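Local atomic coordinates of putative methylthioribose-1-phosphate isomerase (Archaeoglobus fulgidus, PDB entry 1T5O), a protein that probably interconverts methylthioribose-1-phosphate and methylthioribulose-1-phosphate, an isomerisation in methionine biosynthesis. Residues A[218-222]-A[223-227]; A[196-199]-A[200-204]; A[172-176]-A[177-181]; A[246-249]-A[250-254]; A[325-328]-A[329-333]. All blocks are in the same frame, centred on the assembly; numbering follows the deposited sequence.

Contact 1. Residues A[218-222]-A[223-227]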
loop_
_atom_site.group_PDB
_atom_site.type_symbol
_atom_site.label_atom_id
_atom_site.label_comp_id
_atom_site.label_asym_id
_atom_site.label_seq_id
_atom_site.Cartn_x
_atom_site.Cartn_y
_atom_site.Cartn_z
ATOM N N GLY A 218 -2.983 1.744 10.593
ATOM C CA GLY A 218 -2.582 1.462 11.965
ATOM C C GLY A 218 -2.243 2.700 12.786
ATOM O O GLY A 218 -2.797 2.908 13.869
ATOM N N ILE A 219 -1.336 3.540 12.284
ATOM C CA ILE A 219 -0.976 4.715 13.056
ATOM C C ILE A 219 -2.117 5.715 13.257
ATOM O O ILE A 219 -2.237 6.318 14.354
ATOM C CB ILE A 219 0.296 5.407 12.476
ATOM C CG1 ILE A 219 0.906 6.356 13.534
ATOM C CG2 ILE A 219 -0.034 6.166 11.153
ATOM C CD1 ILE A 219 2.225 6.999 13.059
ATOM N N VAL A 220 -2.988 5.878 12.258
ATOM C CA VAL A 220 -4.068 6.852 12.444
ATOM C C VAL A 220 -5.035 6.416 13.541
ATOM O O VAL A 220 -5.535 7.259 14.301
ATOM C CB VAL A 220 -4.849 7.204 11.103
ATOM C CG1 VAL A 220 -3.913 7.920 10.122
ATOM C CG2 VAL A 220 -5.444 5.947 10.444
ATOM N N MET A 221 -5.296 5.112 13.658
ATOM C CA MET A 221 -6.183 4.658 14.725
ATOM C C MET A 221 -5.451 4.679 16.040
ATOM O O MET A 221 -6.025 4.986 17.076
ATOM C CB MET A 221 -6.734 3.269 14.437
ATOM C CG MET A 221 -7.692 3.308 13.261
ATOM S SD MET A 221 -8.432 1.719 12.865
ATOM C CE MET A 221 -9.217 2.078 11.285
ATOM N N GLN A 222 -4.163 4.381 15.985
ATOM C CA GLN A 222 -3.330 4.375 17.159
ATOM C C GLN A 222 -3.344 5.794 17.745
ATOM O O GLN A 222 -3.372 5.981 18.962
ATOM C CB GLN A 222 -1.922 3.937 16.724
ATOM C CG GLN A 222 -0.939 3.652 17.790
ATOM C CD GLN A 222 0.409 3.302 17.190
ATOM O OE1 GLN A 222 0.906 4.011 16.305
ATOM N NE2 GLN A 222 1.004 2.221 17.654
ATOM N N LYS A 223 -3.346 6.798 16.878
ATOM C CA LYS A 223 -3.362 8.189 17.333
ATOM C C LYS A 223 -4.749 8.744 17.596
ATOM O O LYS A 223 -4.882 9.913 17.928
ATOM C CB LYS A 223 -2.648 9.103 16.318
ATOM C CG LYS A 223 -1.136 8.875 16.305
ATOM C CD LYS A 223 -0.427 9.757 15.316
ATOM C CE LYS A 223 0.828 10.324 15.975
ATOM N NZ LYS A 223 1.724 9.269 16.586
ATOM N N GLY A 224 -5.788 7.934 17.427
ATOM C CA GLY A 224 -7.128 8.433 17.687
ATOM C C GLY A 224 -7.652 9.444 16.684
ATOM O O GLY A 224 -8.509 10.270 17.019
ATOM N N MET A 225 -7.150 9.390 15.450
ATOM C CA MET A 225 -7.589 10.306 14.409
ATOM C C MET A 225 -8.885 9.858 13.704
ATOM O O MET A 225 -9.460 10.624 12.936
ATOM C CB MET A 225 -6.494 10.440 13.349
ATOM C CG MET A 225 -5.155 10.957 13.863
ATOM S SD MET A 225 -3.828 10.811 12.628
ATOM C CE MET A 225 -4.383 11.832 11.377
ATOM N N VAL A 226 -9.339 8.637 13.958
ATOM C CA VAL A 226 -10.532 8.112 13.297
ATOM C C VAL A 226 -11.692 7.805 14.233
ATOM O O VAL A 226 -11.521 7.105 15.231
ATOM C CB VAL A 226 -10.187 6.796 12.538
ATOM C CG1 VAL A 226 -11.461 6.134 11.968
ATOM C CG2 VAL A 226 -9.183 7.091 11.464
ATOM N N ASP A 227 -12.872 8.314 13.901
ATOM C CA ASP A 227 -14.071 8.055 14.711
ATOM C C ASP A 227 -14.838 6.855 14.168
ATOM O O ASP A 227 -15.428 6.098 14.918
ATOM C CB ASP A 227 -14.986 9.287 14.714
ATOM C CG ASP A 227 -14.341 10.465 15.394
ATOM O OD1 ASP A 227 -14.103 10.382 16.612
ATOM O OD2 ASP A 227 -14.036 11.452 14.715
HETATM O O HOH W 1 -8.864 6.388 15.725
HETATM O O HOH W 2 1.210 6.698 17.982
#

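Contact 2. Residues A[196-199]-A[200-204]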
loop_
_atom_site.group_PDB
_atom_site.type_symbol
_atom_site.label_atom_id
_atom_site.label_comp_id
_atom_site.label_asym_id
_atom_site.label_seq_id
_atom_site.Cartn_x
_atom_site.Cartn_y
_atom_site.Cartn_z
ATOM N N ARG A 196 -6.910 8.443 -6.574
ATOM C CA ARG A 196 -7.373 8.898 -7.872
ATOM C C ARG A 196 -8.839 9.330 -7.929
ATOM O O ARG A 196 -9.163 10.387 -8.457
ATOM C CB ARG A 196 -7.170 7.797 -8.919
ATOM C CG ARG A 196 -5.722 7.484 -9.205
ATOM C CD ARG A 196 -5.557 7.011 -10.633
ATOM N NE ARG A 196 -6.587 6.056 -10.921
ATOM C CZ ARG A 196 -7.497 6.162 -11.883
ATOM N NH1 ARG A 196 -7.529 7.198 -12.720
ATOM N NH2 ARG A 196 -8.428 5.239 -11.947
ATOM N N LEU A 197 -9.711 8.517 -7.354
ATOM C CA LEU A 197 -11.140 8.759 -7.423
ATOM C C LEU A 197 -11.789 9.339 -6.169
ATOM O O LEU A 197 -12.472 10.352 -6.240
ATOM C CB LEU A 197 -11.822 7.447 -7.837
ATOM C CG LEU A 197 -11.157 6.755 -9.056
ATOM C CD1 LEU A 197 -11.883 5.449 -9.438
ATOM C CD2 LEU A 197 -11.179 7.701 -10.270
ATOM N N THR A 198 -11.569 8.713 -5.020
ATOM C CA THR A 198 -12.197 9.205 -3.808
ATOM C C THR A 198 -11.760 10.612 -3.433
ATOM O O THR A 198 -12.601 11.448 -3.085
ATOM C CB THR A 198 -11.932 8.240 -2.642
ATOM O OG1 THR A 198 -12.640 7.032 -2.907
ATOM C CG2 THR A 198 -12.382 8.821 -1.320
ATOM N N CYS A 199 -10.460 10.886 -3.497
ATOM C CA CYS A 199 -10.008 12.215 -3.145
ATOM C C CYS A 199 -10.577 13.255 -4.136
ATOM O O CYS A 199 -10.891 14.377 -3.751
ATOM C CB CYS A 199 -8.477 12.279 -3.098
ATOM S SG CYS A 199 -7.718 11.415 -1.660
ATOM N N TRP A 200 -10.690 12.870 -5.402
ATOM C CA TRP A 200 -11.222 13.764 -6.415
ATOM C C TRP A 200 -12.685 14.130 -6.153
ATOM O O TRP A 200 -13.034 15.316 -6.024
ATOM C CB TRP A 200 -11.106 13.135 -7.808
ATOM C CG TRP A 200 -11.518 14.106 -8.897
ATOM C CD1 TRP A 200 -10.732 15.080 -9.478
ATOM C CD2 TRP A 200 -12.846 14.296 -9.424
ATOM N NE1 TRP A 200 -11.501 15.856 -10.317
ATOM C CE2 TRP A 200 -12.795 15.401 -10.302
ATOM C CE3 TRP A 200 -14.072 13.638 -9.228
ATOM C CZ2 TRP A 200 -13.927 15.872 -10.990
ATOM C CZ3 TRP A 200 -15.208 14.109 -9.915
ATOM C CH2 TRP A 200 -15.120 15.218 -10.784
ATOM N N GLU A 201 -13.547 13.125 -6.048
ATOM C CA GLU A 201 -14.955 13.439 -5.836
ATOM C C GLU A 201 -15.239 14.138 -4.512
ATOM O O GLU A 201 -16.190 14.916 -4.430
ATOM C CB GLU A 201 -15.844 12.195 -5.993
ATOM C CG GLU A 201 -15.667 11.103 -4.926
ATOM C CD GLU A 201 -16.725 10.038 -5.063
ATOM O OE1 GLU A 201 -17.839 10.219 -4.536
ATOM O OE2 GLU A 201 -16.465 9.020 -5.740
ATOM N N LEU A 202 -14.421 13.912 -3.486
ATOM C CA LEU A 202 -14.691 14.587 -2.228
ATOM C C LEU A 202 -14.211 16.041 -2.330
ATOM O O LEU A 202 -14.909 16.972 -1.916
ATOM C CB LEU A 202 -14.006 13.861 -1.053
ATOM C CG LEU A 202 -14.635 12.499 -0.691
ATOM C CD1 LEU A 202 -13.805 11.789 0.368
ATOM C CD2 LEU A 202 -16.042 12.712 -0.204
ATOM N N MET A 203 -13.028 16.256 -2.887
ATOM C CA MET A 203 -12.562 17.635 -3.000
ATOM C C MET A 203 -13.464 18.426 -3.948
ATOM O O MET A 203 -13.701 19.621 -3.749
ATOM C CB MET A 203 -11.114 17.670 -3.501
ATOM C CG MET A 203 -10.130 17.211 -2.456
ATOM S SD MET A 203 -8.468 17.035 -3.070
ATOM C CE MET A 203 -8.081 18.850 -3.436
ATOM N N GLU A 204 -13.982 17.758 -4.965
ATOM C CA GLU A 204 -14.838 18.417 -5.948
ATOM C C GLU A 204 -16.112 18.905 -5.254
ATOM O O GLU A 204 -16.632 19.985 -5.555
ATOM C CB GLU A 204 -15.146 17.419 -7.087
ATOM C CG GLU A 204 -15.884 17.980 -8.279
ATOM C CD GLU A 204 -15.011 18.865 -9.175
ATOM O OE1 GLU A 204 -13.802 19.000 -8.909
ATOM O OE2 GLU A 204 -15.547 19.419 -10.152
#

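Contact 3. Residues A[172-176]-A[177-181]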
loop_
_atom_site.group_PDB
_atom_site.type_symbol
_atom_site.label_atom_id
_atom_site.label_comp_id
_atom_site.label_asym_id
_atom_site.label_seq_id
_atom_site.Cartn_x
_atom_site.Cartn_y
_atom_site.Cartn_z
ATOM N N ARG A 172 -22.025 12.134 2.406
ATOM C CA ARG A 172 -22.750 13.273 1.817
ATOM C C ARG A 172 -24.056 13.561 2.550
ATOM O O ARG A 172 -24.401 14.724 2.769
ATOM C CB ARG A 172 -23.040 13.072 0.319
ATOM C CG ARG A 172 -21.781 13.081 -0.534
ATOM C CD ARG A 172 -22.067 13.125 -2.039
ATOM N NE ARG A 172 -20.807 13.311 -2.753
ATOM C CZ ARG A 172 -19.968 12.335 -3.072
ATOM N NH1 ARG A 172 -20.257 11.074 -2.760
ATOM N NH2 ARG A 172 -18.811 12.625 -3.658
ATOM N N SER A 173 -24.790 12.532 2.960
ATOM C CA SER A 173 -26.041 12.803 3.664
ATOM C C SER A 173 -25.811 13.497 5.009
ATOM O O SER A 173 -26.596 14.382 5.398
ATOM C CB SER A 173 -26.844 11.519 3.874
ATOM O OG SER A 173 -27.246 10.988 2.617
ATOM N N ALA A 174 -24.748 13.119 5.724
ATOM C CA ALA A 174 -24.485 13.761 7.000
ATOM C C ALA A 174 -24.038 15.211 6.806
ATOM O O ALA A 174 -24.396 16.091 7.598
ATOM C CB ALA A 174 -23.436 12.983 7.794
ATOM N N VAL A 175 -23.236 15.459 5.779
ATOM C CA VAL A 175 -22.769 16.815 5.501
ATOM C C VAL A 175 -23.993 17.686 5.177
ATOM O O VAL A 175 -24.089 18.820 5.631
ATOM C CB VAL A 175 -21.749 16.814 4.325
ATOM C CG1 VAL A 175 -21.483 18.241 3.811
ATOM C CG2 VAL A 175 -20.434 16.195 4.804
ATOM N N GLU A 176 -24.931 17.132 4.410
ATOM C CA GLU A 176 -26.154 17.830 4.047
ATOM C C GLU A 176 -26.953 18.229 5.300
ATOM O O GLU A 176 -27.625 19.266 5.309
ATOM C CB GLU A 176 -26.993 16.932 3.143
ATOM C CG GLU A 176 -28.268 17.553 2.630
ATOM C CD GLU A 176 -28.863 16.767 1.474
ATOM O OE1 GLU A 176 -29.046 15.540 1.601
ATOM O OE2 GLU A 176 -29.151 17.381 0.431
ATOM N N GLN A 177 -26.880 17.422 6.354
ATOM C CA GLN A 177 -27.582 17.732 7.595
ATOM C C GLN A 177 -26.866 18.826 8.390
ATOM O O GLN A 177 -27.324 19.210 9.462
ATOM C CB GLN A 177 -27.687 16.495 8.496
ATOM C CG GLN A 177 -28.475 15.360 7.923
ATOM C CD GLN A 177 -28.433 14.143 8.827
ATOM O OE1 GLN A 177 -27.354 13.617 9.142
ATOM N NE2 GLN A 177 -29.602 13.688 9.255
ATOM N N GLY A 178 -25.730 19.297 7.887
ATOM C CA GLY A 178 -24.994 20.339 8.576
ATOM C C GLY A 178 -23.978 19.804 9.577
ATOM O O GLY A 178 -23.424 20.563 10.385
ATOM N N LYS A 179 -23.741 18.491 9.545
ATOM C CA LYS A 179 -22.759 17.890 10.446
ATOM C C LYS A 179 -21.414 18.098 9.793
ATOM O O LYS A 179 -21.287 17.906 8.600
ATOM C CB LYS A 179 -23.004 16.379 10.603
ATOM C CG LYS A 179 -24.258 16.043 11.379
ATOM C CD LYS A 179 -24.659 14.564 11.253
ATOM C CE LYS A 179 -25.808 14.248 12.205
ATOM N NZ LYS A 179 -26.310 12.846 12.037
ATOM N N GLU A 180 -20.413 18.503 10.559
ATOM C CA GLU A 180 -19.096 18.685 9.984
ATOM C C GLU A 180 -18.478 17.283 9.983
ATOM O O GLU A 180 -18.354 16.650 11.032
ATOM C CB GLU A 180 -18.275 19.666 10.835
ATOM C CG GLU A 180 -17.102 19.085 11.618
ATOM C CD GLU A 180 -15.759 19.273 10.925
ATOM O OE1 GLU A 180 -15.476 20.389 10.446
ATOM O OE2 GLU A 180 -14.972 18.303 10.871
ATOM N N ILE A 181 -18.157 16.788 8.798
ATOM C CA ILE A 181 -17.554 15.472 8.650
ATOM C C ILE A 181 -16.281 15.615 7.810
ATOM O O ILE A 181 -16.273 16.320 6.808
ATOM C CB ILE A 181 -18.524 14.449 7.922
ATOM C CG1 ILE A 181 -19.854 14.313 8.680
ATOM C CG2 ILE A 181 -17.845 13.052 7.817
ATOM C CD1 ILE A 181 -19.715 13.739 10.061
#

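Contact 4. Residues A[246-249]-A[250-254]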
loop_
_atom_site.group_PDB
_atom_site.type_symbol
_atom_site.label_atom_id
_atom_site.label_comp_id
_atom_site.label_asym_id
_atom_site.label_seq_id
_atom_site.Cartn_x
_atom_site.Cartn_y
_atom_site.Cartn_z
ATOM N N GLY A 246 -7.782 -5.444 0.996
ATOM C CA GLY A 246 -7.252 -4.482 1.945
ATOM C C GLY A 246 -8.306 -4.148 2.967
ATOM O O GLY A 246 -7.998 -3.811 4.111
ATOM N N THR A 247 -9.564 -4.253 2.550
ATOM C CA THR A 247 -10.680 -3.951 3.432
ATOM C C THR A 247 -10.603 -4.789 4.714
ATOM O O THR A 247 -10.770 -4.251 5.824
ATOM C CB THR A 247 -12.042 -4.207 2.724
ATOM O OG1 THR A 247 -12.125 -3.388 1.556
ATOM C CG2 THR A 247 -13.201 -3.875 3.654
ATOM N N TYR A 248 -10.332 -6.081 4.570
ATOM C CA TYR A 248 -10.242 -6.958 5.746
ATOM C C TYR A 248 -9.161 -6.450 6.705
ATOM O O TYR A 248 -9.379 -6.393 7.931
ATOM C CB TYR A 248 -9.940 -8.422 5.338
ATOM C CG TYR A 248 -9.525 -9.283 6.525
ATOM C CD1 TYR A 248 -8.224 -9.818 6.615
ATOM C CD2 TYR A 248 -10.402 -9.496 7.589
ATOM C CE1 TYR A 248 -7.821 -10.551 7.756
ATOM C CE2 TYR A 248 -10.015 -10.215 8.722
ATOM C CZ TYR A 248 -8.717 -10.743 8.792
ATOM O OH TYR A 248 -8.342 -11.475 9.894
ATOM N N THR A 249 -8.008 -6.068 6.161
ATOM C CA THR A 249 -6.931 -5.544 7.003
ATOM C C THR A 249 -7.430 -4.359 7.802
ATOM O O THR A 249 -7.199 -4.280 8.989
ATOM C CB THR A 249 -5.716 -5.079 6.160
ATOM O OG1 THR A 249 -5.209 -6.201 5.442
ATOM C CG2 THR A 249 -4.577 -4.533 7.068
ATOM N N VAL A 250 -8.073 -3.412 7.134
ATOM C CA VAL A 250 -8.603 -2.248 7.829
ATOM C C VAL A 250 -9.565 -2.700 8.932
ATOM O O VAL A 250 -9.540 -2.158 10.044
ATOM C CB VAL A 250 -9.359 -1.293 6.869
ATOM C CG1 VAL A 250 -9.962 -0.079 7.682
ATOM C CG2 VAL A 250 -8.401 -0.787 5.775
ATOM N N SER A 251 -10.385 -3.712 8.639
ATOM C CA SER A 251 -11.339 -4.191 9.643
ATOM C C SER A 251 -10.651 -4.776 10.892
ATOM O O SER A 251 -11.189 -4.689 12.000
ATOM C CB SER A 251 -12.309 -5.225 9.031
ATOM O OG SER A 251 -11.786 -6.557 9.094
ATOM N N VAL A 252 -9.467 -5.355 10.725
ATOM C CA VAL A 252 -8.779 -5.957 11.860
ATOM C C VAL A 252 -8.244 -4.859 12.790
ATOM O O VAL A 252 -8.377 -4.961 14.006
ATOM C CB VAL A 252 -7.606 -6.871 11.387
ATOM C CG1 VAL A 252 -6.727 -7.326 12.598
ATOM C CG2 VAL A 252 -8.173 -8.110 10.700
ATOM N N VAL A 253 -7.655 -3.815 12.210
ATOM C CA VAL A 253 -7.106 -2.717 12.998
ATOM C C VAL A 253 -8.255 -1.991 13.715
ATOM O O VAL A 253 -8.172 -1.703 14.915
ATOM C CB VAL A 253 -6.306 -1.753 12.083
ATOM C CG1 VAL A 253 -5.713 -0.597 12.912
ATOM C CG2 VAL A 253 -5.169 -2.527 11.407
ATOM N N ALA A 254 -9.346 -1.728 12.996
ATOM C CA ALA A 254 -10.487 -1.060 13.598
ATOM C C ALA A 254 -11.064 -1.878 14.765
ATOM O O ALA A 254 -11.387 -1.331 15.812
ATOM C CB ALA A 254 -11.575 -0.798 12.540
#

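Contact 5. Residues A[325-328]-A[329-333]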
loop_
_atom_site.group_PDB
_atom_site.type_symbol
_atom_site.label_atom_id
_atom_site.label_comp_id
_atom_site.label_asym_id
_atom_site.label_seq_id
_atom_site.Cartn_x
_atom_site.Cartn_y
_atom_site.Cartn_z
ATOM N N GLY A 325 -32.515 0.182 5.613
ATOM C CA GLY A 325 -32.227 0.550 6.982
ATOM C C GLY A 325 -30.883 0.026 7.476
ATOM O O GLY A 325 -30.156 -0.666 6.746
ATOM N N VAL A 326 -30.550 0.359 8.721
ATOM C CA VAL A 326 -29.293 -0.105 9.322
ATOM C C VAL A 326 -29.543 -1.493 9.933
ATOM O O VAL A 326 -30.506 -1.693 10.655
ATOM C CB VAL A 326 -28.794 0.890 10.420
ATOM C CG1 VAL A 326 -27.512 0.363 11.085
ATOM C CG2 VAL A 326 -28.482 2.234 9.779
ATOM N N ILE A 327 -28.672 -2.449 9.639
ATOM C CA ILE A 327 -28.826 -3.808 10.149
ATOM C C ILE A 327 -27.717 -4.163 11.151
ATOM O O ILE A 327 -26.523 -4.055 10.841
ATOM C CB ILE A 327 -28.770 -4.812 8.983
ATOM C CG1 ILE A 327 -29.784 -4.410 7.904
ATOM C CG2 ILE A 327 -29.088 -6.209 9.462
ATOM C CD1 ILE A 327 -29.750 -5.369 6.666
ATOM N N TYR A 328 -28.115 -4.633 12.324
ATOM C CA TYR A 328 -27.152 -4.988 13.373
ATOM C C TYR A 328 -27.070 -6.481 13.606
ATOM O O TYR A 328 -27.926 -7.226 13.141
ATOM C CB TYR A 328 -27.555 -4.358 14.704
ATOM C CG TYR A 328 -27.537 -2.873 14.716
ATOM C CD1 TYR A 328 -28.691 -2.146 14.413
ATOM C CD2 TYR A 328 -26.378 -2.181 15.035
ATOM C CE1 TYR A 328 -28.684 -0.770 14.432
ATOM C CE2 TYR A 328 -26.365 -0.796 15.059
ATOM C CZ TYR A 328 -27.526 -0.104 14.754
ATOM O OH TYR A 328 -27.536 1.260 14.754
ATOM N N PRO A 329 -26.035 -6.934 14.348
ATOM C CA PRO A 329 -25.874 -8.365 14.644
ATOM C C PRO A 329 -26.996 -8.736 15.617
ATOM O O PRO A 329 -27.487 -7.883 16.346
ATOM C CB PRO A 329 -24.495 -8.440 15.314
ATOM C CG PRO A 329 -23.749 -7.214 14.728
ATOM C CD PRO A 329 -24.836 -6.165 14.743
ATOM N N PRO A 330 -27.431 -10.000 15.623
ATOM C CA PRO A 330 -26.967 -11.125 14.794
ATOM C C PRO A 330 -27.520 -11.021 13.357
ATOM O O PRO A 330 -28.743 -10.947 13.148
ATOM C CB PRO A 330 -27.488 -12.346 15.555
ATOM C CG PRO A 330 -28.812 -11.846 16.113
ATOM C CD PRO A 330 -28.498 -10.419 16.556
ATOM N N TYR A 331 -26.616 -11.015 12.379
ATOM C CA TYR A 331 -26.994 -10.884 10.985
ATOM C C TYR A 331 -27.869 -12.026 10.465
ATOM O O TYR A 331 -28.753 -11.789 9.656
ATOM C CB TYR A 331 -25.733 -10.712 10.126
ATOM C CG TYR A 331 -24.981 -9.431 10.472
ATOM C CD1 TYR A 331 -23.646 -9.466 10.908
ATOM C CD2 TYR A 331 -25.617 -8.190 10.385
ATOM C CE1 TYR A 331 -22.962 -8.273 11.251
ATOM C CE2 TYR A 331 -24.952 -7.000 10.725
ATOM C CZ TYR A 331 -23.627 -7.044 11.158
ATOM O OH TYR A 331 -22.989 -5.859 11.494
ATOM N N GLU A 332 -27.645 -13.237 10.973
ATOM C CA GLU A 332 -28.415 -14.411 10.560
ATOM C C GLU A 332 -29.897 -14.152 10.833
ATOM O O GLU A 332 -30.771 -14.646 10.122
ATOM C CB GLU A 332 -27.957 -15.641 11.345
ATOM C CG GLU A 332 -28.210 -16.953 10.621
ATOM C CD GLU A 332 -27.290 -17.156 9.411
ATOM O OE1 GLU A 332 -26.080 -16.844 9.498
ATOM O OE2 GLU A 332 -27.772 -17.651 8.374
ATOM N N VAL A 333 -30.174 -13.387 11.880
ATOM C CA VAL A 333 -31.555 -13.045 12.197
ATOM C C VAL A 333 -32.000 -11.745 11.511
ATOM O O VAL A 333 -33.040 -11.705 10.858
ATOM C CB VAL A 333 -31.781 -12.852 13.735
ATOM C CG1 VAL A 333 -33.213 -12.392 13.991
ATOM C CG2 VAL A 333 -31.537 -14.144 14.489
#

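Contact 1. Residues A[218-222]-A[223-227]
G224 N lies above the plane of the M221 carbonyl, 72° out of it, and still bonds to M221 O at 3.0 Å, whereas M225 N meets the V220 carbonyl at its end, reaching V220 O at 2.9 Å. One residue earlier, I219 O takes K223 N in the last ordinary helical bond. The positive phi of G224 reverses the chain and, with the bonds M225 N to V220 O and G224 N to M221 O, makes this a Schellman motif. Its apolar partner pair is V220 and M225, which cross at about a right angle: M225 SD rests 3.8 Å from V220 CG1, and the bend at chi3 (63°) keeps the methyl CE near the same branch. The motif ends helix 217-222 and sends the chain into strand 228-231, which lies beside strand 149-152, on the side away from 182-186, in this Rossmann-like sheet. V226 faces back to the helix, its CG2 4.0 Å from V220 CG2, and both valines lean on L151 of strand 149-152. Two waters bridge polar atoms: one accepts from V226 N and weakly donates to M221 O. The other accepts from K223 NZ at 3.0 Å and gives a weak bond to Q222 OE1, while Q222 NE2 donates to P311 O of the second subunit.

Contact 2. Residues A[196-199]-A[200-204]
L197 O receives the amide of E201 at 3.0 Å in an almost straight bond, 175° at the hydrogen. The next two amides repeat the pattern, L202 N to T198 O and M203 N to C199 O. The helix is widened by a pi-type turn at 196-198, where R196 O is buried without a polar partner and has W200 CB 3.4 Å away. T198 and L202 run side by side in the same direction, with CG2 of the threonine 3.7 Å from CD1 of the leucine, on the side of helix 193-204 that packs on strand 182-186 in a beta-alpha-beta unit. E201 takes the rarer first torsion (chi1 67°), tucking CG between its own N and carbonyl carbon, and the extended chain carries the carboxylate to its partners outside this helix. E201 OE1 meets R172 in a salt bridge and also accepts from R158 N; OE2 accepts from N155 ND2, which donates to T198 OG1 as well. Because T198 OG1 also bonds to the backbone O of C154, the predicted transition-state stabiliser, the buried carboxylate probably belongs to a second shell around that site, and its arginine and amide partners would favour its charged form.

Contact 3. Residues A[172-176]-A[177-181]
A174 and I181 form the close-packed side of this turn: CB of the alanine lies 3.9 Å from I181 CG1, and the methylene K179 CD comes to 4.0 Å from the same CB. V175 adds a second apolar touch, its CG2 lying 4.1 Å from I181 CB. Opposed to this inner side is the solvent side, E176, Q177 and G178, where the backbone does the work. G178 N drops onto V175 O at 2.8 Å, from 59° above the carbonyl plane, and K179 N reaches back to A174 O at 3.2 Å. With the positive phi of G178 these two bonds complete a Schellman motif at the end of helix 167-176, and the A174–K179 packing is its usual apolar companion. The backbone angles of G178 are ones that only glycine takes easily. From here the chain goes on to strand 182-186 of the central sheet. Q177 runs back along the last helical turn, with CG anti to its carbonyl carbon (chi1 -63°), which brings Q177 OE1 within 3.2 Å of K179 NZ; that donor stands above the amide plane. The extended lysine also donates to A141 O and L144 O. Three oxygens thus grip one ammonium group, and since A141 closes helix 111-141, whose carbonyl end should be partly negative, the positive charge is probably stabilised as it links two helix ends.

Contact 4. Residues A[246-249]-A[250-254]
Y248 spreads its ring above V252, and the two side chains meet face to methyl. V252 CG2 stands 3.7 Å from the centroid of the Y248 ring, 30° off its normal, a CH-pi contact that leans toward the phenol end, with CZ 3.3 Å from the methyl. The tyrosine reaches there because CG is anti to its backbone N (chi1 167°). S251 has OG between its own N and carbonyl carbon (chi1 87°), from where it donates to Y248 O at 2.7 Å, in the carbonyl plane and on a lone pair. The same oxygen receives V252 N at 3.0 Å, so two donors hold it. S251 OG is bonded to N316 ND2 as well. Helix 247-256 starts from G246 at the N-cap, and D310 accepts from both G246 N and Y248 N. T247 OG1 bonds to K244 O and N243 ND2, both residues predicted to bind substrate, so the helix start borders the likely active site. The serine hydroxyl is thus satisfied within its own chain, whereas Y248 OH bonds to H257 and T249 OG1 to S215 O, both of the second subunit, supplying directional bonds across an interface where V252 packs on its counterpart.

Contact 5. Residues A[325-328]-A[329-333]
Y331 swings back over the chain that precedes it, meets I327 O at one edge of its ring and passes close to Y328. From CB, the side chain leaves with CG anti to the carbonyl carbon (chi1 -63°), which turns the ring back toward the end of strand 325-327. CD2 comes first, 4.1 Å from I327 CG2 in an oblique crossing of the two side chains, and 3.7 Å from Y328 O. CE2 reaches farther in: I327 O lies 3.3 Å from it, at the ring edge and in its plane, where the partly positive C-H would suit a carbonyl oxygen. The same carbon passes 3.6 Å from Y328 C. At the tip, the hydroxyl bonds to V317 O, holding the far end of the ring. One face receives P329, whose CA stands 4.1 Å above the plane, over the ring centre. The cis peptide bond between P329 and P330 bends the backbone sharply, consistent with Y331 coming back across P329. The Y328 side chain is on the exposed side, and its carbonyl oxygen accepts from N334 ND2. P330 occupies the N-cap of helix 331-338. The whole is a type VI (cis-proline) turn, with the aromatic residue that follows closing over it, joining the antiparallel edge strand of the Rossmann-like sheet to the C-terminal helix.

Followed from the N terminus, the five contacts come strictly in series, and none nests in or crosses another. Contact 3 turns helix 167-176 toward strand 182-186; contact 2 lies within helix 193-204, on the way to edge strand 208-212. Contact 1 ends helix 217-222 before the chain enters strand 228-231, contact 4 forms the start of helix 247-256, and contact 5 joins strand 325-327 to the last helix. Two pairs touch: the E201–R172 salt bridge ties contact 2 to contact 3, and M221 packs contact 1 onto contact 4. Contacts 1, 2 and 4 also meet the second subunit, whereas no other chain touches contacts 3 and 5.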